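Local coordinates for muconate lactonizing enzyme (Corynebacterium glutamicum, PDB 3I4K), which is a magnesium-binding member of the enolase superfamily, pairing an N-terminal alpha+beta domain with a TIM-barrel domain, at residues E12-D17 with D367-Y372; I36-V41 with I48-G53; E252-P257 with K286-I291. All coordinates share one frame; numbering follows the deposited sequence.

Contact 1: E12-D17 with D367-Y372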
# COMPACT_ATOMS: atom_id res chain seq x y z
N GLU A 12 -16.48 8.28 20.48
CA GLU A 12 -16.21 9.32 21.47
C GLU A 12 -14.76 9.77 21.40
O GLU A 12 -13.90 9.01 20.96
CB GLU A 12 -16.49 8.81 22.89
CG GLU A 12 -17.87 8.23 23.12
CD GLU A 12 -18.09 7.81 24.57
OE1 GLU A 12 -17.22 7.10 25.12
OE2 GLU A 12 -19.13 8.19 25.15
N SER A 13 -14.50 10.99 21.84
CA SER A 13 -13.14 11.54 21.84
C SER A 13 -12.85 12.21 23.17
O SER A 13 -13.59 13.09 23.61
CB SER A 13 -12.97 12.55 20.69
OG SER A 13 -13.83 13.66 20.84
N ARG A 14 -11.76 11.79 23.81
CA ARG A 14 -11.37 12.35 25.09
C ARG A 14 -9.99 12.97 25.03
O ARG A 14 -9.05 12.36 24.52
CB ARG A 14 -11.36 11.26 26.18
CG ARG A 14 -12.70 10.61 26.46
CD ARG A 14 -12.55 9.52 27.53
NE ARG A 14 -13.84 8.97 27.93
CZ ARG A 14 -14.64 8.26 27.13
NH1 ARG A 14 -14.28 7.99 25.88
NH2 ARG A 14 -15.80 7.82 27.59
N ILE A 15 -9.86 14.19 25.54
CA ILE A 15 -8.57 14.86 25.56
C ILE A 15 -7.87 14.44 26.85
O ILE A 15 -8.40 14.62 27.94
CB ILE A 15 -8.72 16.39 25.56
CG1 ILE A 15 -9.38 16.84 24.25
CG2 ILE A 15 -7.36 17.04 25.75
CD1 ILE A 15 -9.55 18.35 24.14
N LEU A 16 -6.67 13.87 26.71
CA LEU A 16 -5.91 13.44 27.87
C LEU A 16 -4.61 14.21 28.01
O LEU A 16 -3.85 14.35 27.04
CB LEU A 16 -5.59 11.94 27.76
CG LEU A 16 -6.75 10.99 27.49
CD1 LEU A 16 -6.25 9.57 27.66
CD2 LEU A 16 -7.92 11.27 28.44
N ASP A 17 -4.36 14.72 29.21
CA ASP A 17 -3.14 15.45 29.49
C ASP A 17 -2.32 14.62 30.47
O ASP A 17 -2.64 14.56 31.66
CB ASP A 17 -3.45 16.83 30.08
CG ASP A 17 -4.26 17.70 29.14
OD1 ASP A 17 -3.84 17.88 27.97
OD2 ASP A 17 -5.32 18.23 29.55
N ASP A 367 -9.85 3.79 34.29
CA ASP A 367 -9.69 4.58 35.50
C ASP A 367 -8.66 5.66 35.25
O ASP A 367 -8.91 6.84 35.52
CB ASP A 367 -9.25 3.70 36.67
CG ASP A 367 -10.37 2.80 37.17
OD1 ASP A 367 -11.46 3.32 37.47
OD2 ASP A 367 -10.15 1.57 37.27
N LYS A 368 -7.51 5.26 34.72
CA LYS A 368 -6.45 6.22 34.43
C LYS A 368 -6.83 7.12 33.26
O LYS A 368 -6.37 8.25 33.18
CB LYS A 368 -5.14 5.48 34.15
CG LYS A 368 -4.54 4.86 35.40
CD LYS A 368 -3.16 4.30 35.16
CE LYS A 368 -2.54 3.82 36.46
NZ LYS A 368 -1.17 3.26 36.24
N VAL A 369 -7.67 6.61 32.37
CA VAL A 369 -8.13 7.40 31.24
C VAL A 369 -9.01 8.52 31.80
O VAL A 369 -8.88 9.68 31.42
CB VAL A 369 -8.97 6.56 30.26
CG1 VAL A 369 -9.73 7.48 29.30
CG2 VAL A 369 -8.07 5.62 29.48
N ASN A 370 -9.89 8.14 32.72
CA ASN A 370 -10.79 9.09 33.36
C ASN A 370 -9.98 10.08 34.20
O ASN A 370 -10.28 11.27 34.24
CB ASN A 370 -11.78 8.35 34.25
CG ASN A 370 -12.87 7.65 33.46
OD1 ASN A 370 -13.46 6.67 33.92
ND2 ASN A 370 -13.15 8.16 32.26
N PHE A 371 -8.94 9.57 34.86
CA PHE A 371 -8.08 10.38 35.71
C PHE A 371 -7.38 11.49 34.95
O PHE A 371 -7.28 12.62 35.44
CB PHE A 371 -7.03 9.50 36.40
CG PHE A 371 -6.12 10.26 37.33
CD1 PHE A 371 -6.64 10.92 38.44
CD2 PHE A 371 -4.75 10.33 37.08
CE1 PHE A 371 -5.80 11.62 39.31
CE2 PHE A 371 -3.91 11.03 37.95
CZ PHE A 371 -4.43 11.68 39.06
N TYR A 372 -6.89 11.16 33.76
CA TYR A 372 -6.16 12.13 32.95
C TYR A 372 -7.00 12.92 31.96
O TYR A 372 -6.47 13.73 31.21
CB TYR A 372 -5.03 11.41 32.21
CG TYR A 372 -3.90 11.03 33.14
CD1 TYR A 372 -3.10 12.01 33.72
CD2 TYR A 372 -3.66 9.70 33.46
CE1 TYR A 372 -2.08 11.67 34.61
CE2 TYR A 372 -2.64 9.35 34.34
CZ TYR A 372 -1.86 10.34 34.92
OH TYR A 372 -0.85 10.01 35.80

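Contact 2: I36-V41 with I48-G53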
# COMPACT_ATOMS: atom_id res chain seq x y z
N ILE A 36 -3.21 14.11 24.39
CA ILE A 36 -3.66 13.04 23.53
C ILE A 36 -5.17 13.02 23.36
O ILE A 36 -5.91 13.09 24.34
CB ILE A 36 -3.20 11.70 24.13
CG1 ILE A 36 -1.69 11.74 24.34
CG2 ILE A 36 -3.62 10.54 23.23
CD1 ILE A 36 -1.12 10.56 25.09
N LEU A 37 -5.62 12.96 22.12
CA LEU A 37 -7.05 12.88 21.86
C LEU A 37 -7.34 11.39 21.72
O LEU A 37 -7.16 10.82 20.65
CB LEU A 37 -7.44 13.57 20.56
CG LEU A 37 -8.95 13.43 20.31
CD1 LEU A 37 -9.70 14.32 21.31
CD2 LEU A 37 -9.31 13.80 18.88
N LEU A 38 -7.78 10.77 22.81
CA LEU A 38 -8.10 9.34 22.79
C LEU A 38 -9.47 9.19 22.15
O LEU A 38 -10.48 9.59 22.73
CB LEU A 38 -8.10 8.77 24.21
CG LEU A 38 -8.30 7.26 24.36
CD1 LEU A 38 -7.13 6.49 23.74
CD2 LEU A 38 -8.41 6.93 25.84
N VAL A 39 -9.51 8.62 20.96
CA VAL A 39 -10.76 8.43 20.24
C VAL A 39 -11.16 6.96 20.33
O VAL A 39 -10.32 6.07 20.24
CB VAL A 39 -10.62 8.84 18.75
CG1 VAL A 39 -11.94 8.67 18.03
CG2 VAL A 39 -10.15 10.28 18.65
N SER A 40 -12.45 6.71 20.53
CA SER A 40 -12.93 5.34 20.63
C SER A 40 -14.10 5.08 19.71
O SER A 40 -14.98 5.93 19.55
CB SER A 40 -13.35 5.02 22.07
OG SER A 40 -14.41 5.86 22.48
N VAL A 41 -14.10 3.90 19.09
CA VAL A 41 -15.16 3.48 18.20
C VAL A 41 -15.89 2.33 18.90
O VAL A 41 -15.30 1.30 19.21
CB VAL A 41 -14.60 3.04 16.83
CG1 VAL A 41 -15.69 2.41 15.98
CG2 VAL A 41 -14.04 4.26 16.10
N ILE A 48 -14.93 -2.16 21.78
CA ILE A 48 -14.51 -0.76 21.71
C ILE A 48 -13.07 -0.64 21.18
O ILE A 48 -12.14 -1.19 21.78
CB ILE A 48 -14.58 -0.09 23.10
CG1 ILE A 48 -15.98 -0.25 23.69
CG2 ILE A 48 -14.24 1.39 23.00
CD1 ILE A 48 -16.14 0.36 25.07
N GLY A 49 -12.90 0.08 20.07
CA GLY A 49 -11.58 0.27 19.49
C GLY A 49 -11.03 1.64 19.82
O GLY A 49 -11.77 2.62 19.84
N TYR A 50 -9.72 1.73 20.06
CA TYR A 50 -9.11 3.01 20.42
C TYR A 50 -8.04 3.52 19.46
O TYR A 50 -7.27 2.74 18.89
CB TYR A 50 -8.50 2.90 21.82
CG TYR A 50 -9.52 2.67 22.90
CD1 TYR A 50 -10.36 3.70 23.32
CD2 TYR A 50 -9.68 1.41 23.48
CE1 TYR A 50 -11.33 3.49 24.29
CE2 TYR A 50 -10.65 1.19 24.45
CZ TYR A 50 -11.47 2.23 24.85
OH TYR A 50 -12.43 2.02 25.82
N GLY A 51 -8.02 4.84 19.29
CA GLY A 51 -7.05 5.49 18.42
C GLY A 51 -6.66 6.82 19.03
O GLY A 51 -7.42 7.40 19.80
N GLU A 52 -5.47 7.32 18.68
CA GLU A 52 -4.98 8.58 19.22
C GLU A 52 -4.86 9.76 18.25
O GLU A 52 -4.31 9.64 17.16
CB GLU A 52 -3.61 8.38 19.88
CG GLU A 52 -3.64 7.70 21.25
CD GLU A 52 -2.28 7.64 21.90
OE1 GLU A 52 -1.39 8.42 21.50
OE2 GLU A 52 -2.08 6.82 22.82
N GLY A 53 -5.39 10.91 18.68
CA GLY A 53 -5.27 12.13 17.90
C GLY A 53 -4.16 12.85 18.65
O GLY A 53 -4.41 13.49 19.67

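Contact 3: E252-P257 with K286-I291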
# COMPACT_ATOMS: atom_id res chain seq x y z
N GLU A 252 8.52 16.72 8.52
CA GLU A 252 7.42 17.63 8.18
C GLU A 252 7.21 17.75 6.68
O GLU A 252 6.13 18.13 6.25
CB GLU A 252 7.59 19.02 8.81
CG GLU A 252 8.95 19.35 9.40
CD GLU A 252 9.20 18.72 10.76
OE1 GLU A 252 8.92 19.35 11.81
OE2 GLU A 252 9.69 17.59 10.78
N SER A 253 8.23 17.44 5.88
CA SER A 253 8.07 17.50 4.43
C SER A 253 7.19 16.38 3.90
O SER A 253 6.66 16.48 2.79
CB SER A 253 9.43 17.40 3.72
OG SER A 253 10.21 18.57 3.89
N VAL A 254 7.02 15.30 4.67
CA VAL A 254 6.21 14.18 4.19
C VAL A 254 5.09 13.72 5.11
O VAL A 254 5.33 13.03 6.10
CB VAL A 254 7.09 12.92 3.88
CG1 VAL A 254 6.20 11.76 3.41
CG2 VAL A 254 8.13 13.25 2.80
N TRP A 255 3.86 14.09 4.77
CA TRP A 255 2.67 13.68 5.52
C TRP A 255 1.83 12.75 4.62
O TRP A 255 1.29 11.74 5.07
CB TRP A 255 1.77 14.87 5.85
CG TRP A 255 2.24 15.91 6.80
CD1 TRP A 255 3.47 16.50 6.84
CD2 TRP A 255 1.41 16.65 7.70
NE1 TRP A 255 3.45 17.58 7.71
CE2 TRP A 255 2.19 17.69 8.25
CE3 TRP A 255 0.07 16.54 8.09
CZ2 TRP A 255 1.68 18.62 9.16
CZ3 TRP A 255 -0.45 17.46 9.01
CH2 TRP A 255 0.36 18.49 9.53
N THR A 256 1.71 13.14 3.36
CA THR A 256 0.90 12.41 2.38
C THR A 256 1.68 11.64 1.30
O THR A 256 2.85 11.91 1.07
CB THR A 256 -0.05 13.38 1.66
OG1 THR A 256 0.70 14.13 0.70
CG2 THR A 256 -0.67 14.37 2.65
N PRO A 257 1.02 10.67 0.64
CA PRO A 257 1.63 9.87 -0.43
C PRO A 257 2.19 10.80 -1.51
O PRO A 257 3.31 10.60 -2.00
CB PRO A 257 0.46 9.03 -0.95
CG PRO A 257 -0.34 8.77 0.31
CD PRO A 257 -0.32 10.14 1.00
N LYS A 286 0.55 2.72 4.81
CA LYS A 286 0.98 1.66 3.88
C LYS A 286 1.38 2.29 2.55
O LYS A 286 2.31 1.82 1.88
CB LYS A 286 -0.15 0.65 3.63
CG LYS A 286 -0.29 -0.44 4.67
CD LYS A 286 0.98 -1.28 4.78
CE LYS A 286 0.76 -2.48 5.69
NZ LYS A 286 2.00 -3.29 5.79
N LYS A 287 0.66 3.33 2.16
CA LYS A 287 0.94 4.01 0.90
C LYS A 287 2.28 4.72 0.96
O LYS A 287 3.06 4.67 -0.00
CB LYS A 287 -0.18 5.01 0.57
CG LYS A 287 -1.56 4.35 0.50
CD LYS A 287 -2.62 5.36 0.09
CE LYS A 287 -4.02 4.78 0.17
NZ LYS A 287 -5.02 5.82 -0.15
N ILE A 288 2.57 5.38 2.08
CA ILE A 288 3.85 6.08 2.22
C ILE A 288 4.97 5.06 2.03
O ILE A 288 5.92 5.29 1.29
CB ILE A 288 4.03 6.71 3.64
CG1 ILE A 288 2.92 7.73 3.93
CG2 ILE A 288 5.41 7.37 3.73
CD1 ILE A 288 3.00 9.05 3.14
N ALA A 289 4.84 3.92 2.70
CA ALA A 289 5.86 2.87 2.62
C ALA A 289 6.06 2.34 1.20
O ALA A 289 7.20 2.12 0.76
CB ALA A 289 5.50 1.72 3.56
N ALA A 290 4.95 2.13 0.49
CA ALA A 290 5.00 1.62 -0.89
C ALA A 290 5.80 2.55 -1.79
O ALA A 290 6.66 2.11 -2.55
CB ALA A 290 3.59 1.47 -1.44
N ILE A 291 5.51 3.85 -1.70
CA ILE A 291 6.19 4.84 -2.52
C ILE A 291 7.66 4.94 -2.13
O ILE A 291 8.53 4.86 -2.99
CB ILE A 291 5.48 6.20 -2.38
CG1 ILE A 291 4.08 6.10 -3.00
CG2 ILE A 291 6.29 7.30 -3.05
CD1 ILE A 291 3.13 7.19 -2.56

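Contact 1: E12-D17 with D367-Y372
Leu16 and Tyr372 bring the two backbones together where the short helix containing 367-372 passes strand 12-17 at 80°, the segment axes approaching to 7.8 Å. At this crossing Asp17 N donates to Tyr372 O over 3.1 Å, in a nearly straight bond (162° at the hydrogen) with the donor a little out of the carbonyl plane. Leu16 CA contributes a CA-H...O contact of 3.4 Å to Tyr372 O, so one carbonyl receives two groups from the strand. The ring of Tyr372 also meets Asp17: its CD1 lies 3.3 Å from Asp17 O, while CD2 of Phe371 sits over the centre of one ring face and the hydroxyl is bonded to Asp338. Leu16 reaches the preceding turn of the helix, where its CD2 rests 3.5 Å from Val369 O. Val369 is met by Arg14 as well, which runs across it at about a right angle and places CD 3.9 Å from Val369 CG1. The arginine chain is extended as far as NE; a chi4 of 67° then turns the guanidinium nitrogens, and NH1 and NH2 both meet Glu12 OE1, from the same face and well above the carboxylate plane, NH2 at 2.9 Å. The Asp17 carboxylate is bonded to His35 and forms a salt bridge with Arg374. The chemistry is thus divided: backbone polarity and apolar packing join the C-terminal helix to the strand, whereas the charged ends of Arg14 and Asp17 are paired with residues outside that helix.

Contact 2: I36-V41 with I48-G53
Leu37, Val39 and Val41 each exchange a pair of backbone hydrogen bonds with a glycine opposite, Gly53, Gly51 and Gly49 in turn, giving six bonds along this antiparallel ladder; Val39 N, for instance, meets Gly51 O at 2.7 Å. The glycines bring no side chains to the face carrying Leu37, Val39 and Val41. The opposite face has side chains from both strands at its non-hydrogen-bonded pairs, Leu38 with Glu52 and Ser40 with Tyr50. Here Ser40 CB lies against the ring of Tyr50, 3.4 Å from CE1. Leu38 also reaches this ring: its CG, anti to the backbone N (chi1 -175°), comes within 4.2 Å of Tyr50 CD1. At the far end, Ile36 and Glu52 cross obliquely: the methyl CG2 of Ile36 sits 3.5 Å from Glu52 CD and equally near its CG, an aliphatic group laid against the carboxylate and the carbon leading to it. What fixes that carboxylate lies in the second shell. Glu52 OE2 is bonded to Tyr340 OH and Gly310 N, and OE1 to Gly307 N, so both oxygens are held at the start of helix 308-320. Ile309 of this helix also touches Leu38 and Tyr50. The hairpin thereby has its Leu38-Tyr50 face against the barrel domain, while Leu37 packs on helix 66-81 from the other face. Strand 8-25 flanks 36-41 in the sheet, and at the outer strand 48-53 Tyr50 N is bonded to Asp116 of helix 104-121.

Contact 3: E252-P257 with K286-I291
Pro257 meets three residues of one helix face, Lys287, Ile288 and Ile291, where successive beta-alpha units of the TIM barrel lie side by side: the loop following strand 247-250 turns into helix 257-266 beside helix 282-294. The ring of Pro257 presents a different carbon to each. Its CG faces the base of Lys287, 3.8 Å from CB, and the two side chains cross at a slant; its CD faces Ile288 CD1 at 4.1 Å, with these side chains at about a right angle. Ile288 is bent twice, and a chi2 of -72° brings CD1 within 3.4 Å of Thr256 C. That same methyl also lies 4.2 Å from Val254 CG1, so one methyl touches Val254, the Thr256 backbone and Pro257. Lys287 leaves the patch as an extended chain, its ammonium paired with Glu284 and with Glu293 of the second subunit, whose Ala294 packs on Pro257 and Ile291; the contact therefore borders the dimer interface. Thr256 takes the N-cap position of helix 257-266, and Glu259 accepts bonds from the backbone nitrogens of both Trp255 and Thr256, consistent with a well-held turn into the helix. The Trp255 ring meets Tyr105 edge-to-face, and its side chain is about 10 Å from the magnesium ion. A turn beyond Lys287 along its helix, Ile291 points at the proline, and its CD1 touches both the carbonyl and the ring, 3.5 Å from Pro257 O and 3.6 Å from Pro257 CB.

Contacts 1 and 2 share a sheet: strands 8-25 and 30-43 are neighbours, Leu16 and Arg14 pair through their backbones with Ile36 and Leu38, and Val369 also packs on Leu38. Contact 2 is buried and dominated by regular backbone hydrogen bonds; contact 1, about 10 Å away between centres, lies nearer the surface, with a single such bond and charged groups around it. Contact 3, partly buried like contact 1, belongs to the barrel domain, on the opposite side of the chain's centre from contact 1, and has no hydrogen bond between its segments, relying on apolar packing. It alone of the three is touched by the second subunit.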